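Local structure of hypothetical protein TTHA0636 (Thermus thermophilus HB8, 1WWP) at residues L6-L15 with F100-E111. The protein is of unknown function but belongs to an all-helical nucleotidyltransferase substrate-binding-protein-like family, and so probably serves as the partner of a nucleotidyltransferase. Residues are numbered along the deposited sequence; the frame is centred on the assembly and turned at random.
Sequences LATLKELAFL and FRRLPDYARLME
Phe14 reaches back over helix 100-111, its CZ resting 3.8 Å from Ala107 CB. Although its CB points away from the other helix, CG lies anti to the carbonyl carbon, and this swings the ring back across Pro104 and Ala107. Beyond them, Phe14 CE1 lies over one face of the Arg108 guanidinium, 3.6 Å from Arg108 NH2, with the ring and guanidinium planes inclined at 43°. Arginine suits this exposed border because a charged residue costs little there and its flat group can lie against an aromatic ring.

At the other end Leu6 drives into the partner's backbone, CD2 standing 3.3 Å from Glu111 CA and CD1 near the carbonyl oxygen of Ala107. A chi1 of 179° carries both methyls onto the backbone between Ala107 and Glu111. The pair belongs to an all-helical bundle in which 2-13 and 93-116 run roughly antiparallel, 142° between the segment axes. Alanines sit where the backbones come nearest, Ala13 by Pro104 and Ala107 by Lys10: Ala13 CB meets Leu103 CB at 3.9 Å, and Ala107 meets Leu9 and Lys10. Deeper in, Leu9 CD2 touches the selenomethionine methyl of Met110, which also packs on Phe37 of helix 20-49.

Toward the exposed side Lys10 NZ makes a salt bridge with Glu111 OE1 at 2.9 Å, its hydrogen bond weak, while Lys10 CD lies at the edge of the Phe14 ring. A leucine in its place would probably leave the Glu111 carboxylate without its cross-helix charge partner and freer to turn.

Phe100 completes the seam near Leu15: its ring edge faces two backbone oxygens nearly in plane, with CE1 3.5 Å from Leu12 O and CE2 3.3 Å from Leu15 O, where weakly positive C-H groups suit carbonyls.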
loop_
_atom_site.group_PDB
_atom_site.type_symbol
_atom_site.label_atom_id
_atom_site.label_comp_id
_atom_site.label_asym_id
_atom_site.label_seq_id
_atom_site.Cartn_x
_atom_site.Cartn_y
_atom_site.Cartn_z
ATOM N N LEU A 6 -10.870 7.732 7.633
ATOM C CA LEU A 6 -11.943 6.748 7.656
ATOM C C LEU A 6 -13.139 7.180 6.802
ATOM O O LEU A 6 -13.883 6.341 6.302
ATOM C CB LEU A 6 -12.395 6.504 9.096
ATOM C CG LEU A 6 -13.539 5.513 9.325
ATOM C CD1 LEU A 6 -13.292 4.192 8.581
ATOM C CD2 LEU A 6 -13.666 5.269 10.817
ATOM N N ALA A 7 -13.298 8.489 6.625
ATOM C CA ALA A 7 -14.402 9.060 5.840
ATOM C C ALA A 7 -14.235 8.823 4.346
ATOM O O ALA A 7 -15.198 8.532 3.633
ATOM C CB ALA A 7 -14.502 10.559 6.118
ATOM N N THR A 8 -13.003 8.954 3.869
ATOM C CA THR A 8 -12.713 8.752 2.455
ATOM C C THR A 8 -12.860 7.271 2.122
ATOM O O THR A 8 -13.277 6.911 1.017
ATOM C CB THR A 8 -11.304 9.234 2.126
ATOM O OG1 THR A 8 -10.350 8.457 2.860
ATOM C CG2 THR A 8 -11.151 10.691 2.535
ATOM N N LEU A 9 -12.535 6.410 3.083
ATOM C CA LEU A 9 -12.670 4.970 2.876
ATOM C C LEU A 9 -14.146 4.593 2.716
ATOM O O LEU A 9 -14.515 3.867 1.788
ATOM C CB LEU A 9 -12.080 4.192 4.063
ATOM C CG LEU A 9 -12.428 2.692 4.122
ATOM C CD1 LEU A 9 -11.936 2.012 2.869
ATOM C CD2 LEU A 9 -11.813 2.051 5.339
ATOM N N LYS A 10 -14.981 5.078 3.633
ATOM C CA LYS A 10 -16.406 4.769 3.597
ATOM C C LYS A 10 -17.074 5.189 2.292
ATOM O O LYS A 10 -18.071 4.595 1.883
ATOM C CB LYS A 10 -17.112 5.393 4.803
ATOM C CG LYS A 10 -16.747 4.693 6.104
ATOM C CD LYS A 10 -17.555 5.184 7.291
ATOM C CE LYS A 10 -17.211 6.617 7.660
ATOM N NZ LYS A 10 -17.997 7.063 8.846
ATOM N N GLU A 11 -16.512 6.196 1.630
ATOM C CA GLU A 11 -17.042 6.648 0.354
ATOM C C GLU A 11 -17.044 5.499 -0.653
ATOM O O GLU A 11 -17.927 5.412 -1.502
ATOM C CB GLU A 11 -16.182 7.770 -0.229
ATOM C CG GLU A 11 -16.186 9.074 0.541
ATOM C CD GLU A 11 -15.490 10.186 -0.228
ATOM O OE1 GLU A 11 -15.901 10.448 -1.376
ATOM O OE2 GLU A 11 -14.540 10.799 0.306
ATOM N N LEU A 12 -16.057 4.616 -0.552
ATOM C CA LEU A 12 -15.925 3.523 -1.505
ATOM C C LEU A 12 -16.137 2.124 -0.947
ATOM O O LEU A 12 -16.527 1.222 -1.678
ATOM C CB LEU A 12 -14.537 3.576 -2.141
ATOM C CG LEU A 12 -14.110 4.842 -2.883
ATOM C CD1 LEU A 12 -12.591 4.848 -3.063
ATOM C CD2 LEU A 12 -14.807 4.908 -4.220
ATOM N N ALA A 13 -15.869 1.941 0.342
ATOM C CA ALA A 13 -15.994 0.620 0.958
ATOM C C ALA A 13 -17.395 0.011 0.919
ATOM O O ALA A 13 -17.546 -1.208 0.995
ATOM C CB ALA A 13 -15.493 0.676 2.394
ATOM N N PHE A 14 -18.415 0.851 0.786
ATOM C CA PHE A 14 -19.792 0.369 0.769
ATOM C C PHE A 14 -20.411 0.299 -0.614
ATOM O O PHE A 14 -21.631 0.231 -0.758
ATOM C CB PHE A 14 -20.636 1.235 1.701
ATOM C CG PHE A 14 -20.126 1.247 3.110
ATOM C CD1 PHE A 14 -20.078 0.066 3.848
ATOM C CD2 PHE A 14 -19.651 2.419 3.690
ATOM C CE1 PHE A 14 -19.567 0.052 5.142
ATOM C CE2 PHE A 14 -19.136 2.412 4.990
ATOM C CZ PHE A 14 -19.096 1.222 5.713
ATOM N N LEU A 15 -19.559 0.292 -1.633
ATOM C CA LEU A 15 -20.025 0.213 -3.007
ATOM C C LEU A 15 -20.370 -1.228 -3.334
ATOM O O LEU A 15 -19.552 -2.130 -3.156
ATOM C CB LEU A 15 -18.945 0.727 -3.965
ATOM C CG LEU A 15 -18.634 2.220 -3.828
ATOM C CD1 LEU A 15 -17.569 2.623 -4.828
ATOM C CD2 LEU A 15 -19.910 3.019 -4.059
ATOM N N PHE A 100 -11.685 -6.358 -0.898
ATOM C CA PHE A 100 -12.791 -5.411 -0.970
ATOM C C PHE A 100 -14.035 -5.900 -0.237
ATOM O O PHE A 100 -14.772 -5.100 0.335
ATOM C CB PHE A 100 -13.161 -5.108 -2.426
ATOM C CG PHE A 100 -14.222 -4.054 -2.562
ATOM C CD1 PHE A 100 -13.914 -2.710 -2.356
ATOM C CD2 PHE A 100 -15.541 -4.409 -2.818
ATOM C CE1 PHE A 100 -14.903 -1.738 -2.398
ATOM C CE2 PHE A 100 -16.542 -3.437 -2.863
ATOM C CZ PHE A 100 -16.224 -2.100 -2.650
ATOM N N ARG A 101 -14.270 -7.209 -0.257
ATOM C CA ARG A 101 -15.438 -7.780 0.413
ATOM C C ARG A 101 -15.366 -7.619 1.928
ATOM O O ARG A 101 -16.392 -7.631 2.613
ATOM C CB ARG A 101 -15.585 -9.267 0.082
ATOM C CG ARG A 101 -15.864 -9.578 -1.382
ATOM C CD ARG A 101 -16.144 -11.069 -1.583
ATOM N NE ARG A 101 -15.046 -11.902 -1.096
ATOM C CZ ARG A 101 -15.052 -13.231 -1.102
ATOM N NH1 ARG A 101 -16.104 -13.892 -1.569
ATOM N NH2 ARG A 101 -14.001 -13.900 -0.642
ATOM N N ARG A 102 -14.159 -7.462 2.454
ATOM C CA ARG A 102 -14.008 -7.311 3.888
ATOM C C ARG A 102 -14.010 -5.861 4.343
ATOM O O ARG A 102 -14.266 -5.580 5.512
ATOM C CB ARG A 102 -12.717 -7.984 4.337
ATOM C CG ARG A 102 -12.653 -9.468 3.990
ATOM C CD ARG A 102 -11.231 -9.908 3.688
ATOM N NE ARG A 102 -11.204 -11.200 3.010
ATOM C CZ ARG A 102 -10.103 -11.792 2.552
ATOM N NH1 ARG A 102 -8.923 -11.204 2.697
ATOM N NH2 ARG A 102 -10.185 -12.975 1.950
ATOM N N LEU A 103 -13.738 -4.931 3.431
ATOM C CA LEU A 103 -13.680 -3.525 3.821
ATOM C C LEU A 103 -14.877 -3.000 4.608
ATOM O O LEU A 103 -14.701 -2.218 5.546
ATOM C CB LEU A 103 -13.428 -2.637 2.601
ATOM C CG LEU A 103 -12.141 -2.938 1.828
ATOM C CD1 LEU A 103 -11.880 -1.799 0.857
ATOM C CD2 LEU A 103 -10.953 -3.094 2.784
ATOM N N PRO A 104 -16.108 -3.415 4.243
ATOM C CA PRO A 104 -17.296 -2.948 4.960
ATOM C C PRO A 104 -17.141 -3.105 6.469
ATOM O O PRO A 104 -17.306 -2.142 7.224
ATOM C CB PRO A 104 -18.402 -3.843 4.404
ATOM C CG PRO A 104 -17.960 -4.066 2.992
ATOM C CD PRO A 104 -16.489 -4.336 3.153
ATOM N N ASP A 105 -16.826 -4.325 6.902
ATOM C CA ASP A 105 -16.649 -4.611 8.322
ATOM C C ASP A 105 -15.491 -3.826 8.927
ATOM O O ASP A 105 -15.613 -3.294 10.026
ATOM C CB ASP A 105 -16.414 -6.104 8.544
ATOM C CG ASP A 105 -17.621 -6.947 8.171
ATOM O OD1 ASP A 105 -18.069 -6.864 7.008
ATOM O OD2 ASP A 105 -18.124 -7.695 9.041
ATOM N N TYR A 106 -14.366 -3.760 8.218
ATOM C CA TYR A 106 -13.213 -3.025 8.739
ATOM C C TYR A 106 -13.601 -1.577 8.980
ATOM O O TYR A 106 -13.301 -1.014 10.030
ATOM C CB TYR A 106 -12.032 -3.085 7.773
ATOM C CG TYR A 106 -11.487 -4.465 7.547
ATOM C CD1 TYR A 106 -11.742 -5.495 8.455
ATOM C CD2 TYR A 106 -10.687 -4.746 6.437
ATOM C CE1 TYR A 106 -11.213 -6.768 8.261
ATOM C CE2 TYR A 106 -10.151 -6.025 6.236
ATOM C CZ TYR A 106 -10.422 -7.023 7.151
ATOM O OH TYR A 106 -9.912 -8.279 6.962
ATOM N N ALA A 107 -14.296 -0.986 8.008
ATOM C CA ALA A 107 -14.728 0.399 8.117
ATOM C C ALA A 107 -15.588 0.599 9.368
ATOM O O ALA A 107 -15.372 1.536 10.134
ATOM C CB ALA A 107 -15.507 0.801 6.867
ATOM N N ARG A 108 -16.558 -0.282 9.582
ATOM C CA ARG A 108 -17.431 -0.165 10.750
ATOM C C ARG A 108 -16.646 -0.350 12.046
ATOM O O ARG A 108 -16.772 0.446 12.974
ATOM C CB ARG A 108 -18.556 -1.203 10.686
ATOM C CG ARG A 108 -19.446 -1.108 9.449
ATOM C CD ARG A 108 -20.419 -2.280 9.372
ATOM N NE ARG A 108 -21.056 -2.373 8.060
ATOM C CZ ARG A 108 -21.921 -1.486 7.578
ATOM N NH1 ARG A 108 -22.266 -0.428 8.300
ATOM N NH2 ARG A 108 -22.437 -1.652 6.367
ATOM N N LEU A 109 -15.835 -1.404 12.108
ATOM C CA LEU A 109 -15.034 -1.680 13.304
ATOM C C LEU A 109 -14.202 -0.458 13.704
ATOM O O LEU A 109 -14.223 -0.029 14.859
ATOM C CB LEU A 109 -14.101 -2.868 13.047
ATOM C CG LEU A 109 -13.495 -3.683 14.204
ATOM C CD1 LEU A 109 -11.997 -3.718 14.031
ATOM C CD2 LEU A 109 -13.876 -3.108 15.562
HETATM N N MSE A 110 -13.482 0.107 12.741
HETATM C CA MSE A 110 -12.640 1.260 13.015
HETATM C C MSE A 110 -13.425 2.473 13.453
HETATM O O MSE A 110 -12.987 3.214 14.337
HETATM C CB MSE A 110 -11.780 1.599 11.794
HETATM C CG MSE A 110 -10.747 0.517 11.485
HETATM SE SE MSE A 110 -9.363 0.948 10.195
HETATM C CE MSE A 110 -10.239 0.454 8.534
ATOM N N GLU A 111 -14.584 2.677 12.835
ATOM C CA GLU A 111 -15.438 3.809 13.168
ATOM C C GLU A 111 -15.912 3.687 14.614
ATOM O O GLU A 111 -15.920 4.657 15.364
ATOM C CB GLU A 111 -16.643 3.844 12.217
ATOM C CG GLU A 111 -17.554 5.060 12.382
ATOM C CD GLU A 111 -18.660 5.126 11.327
ATOM O OE1 GLU A 111 -19.345 6.170 11.261
ATOM O OE2 GLU A 111 -18.850 4.145 10.570
#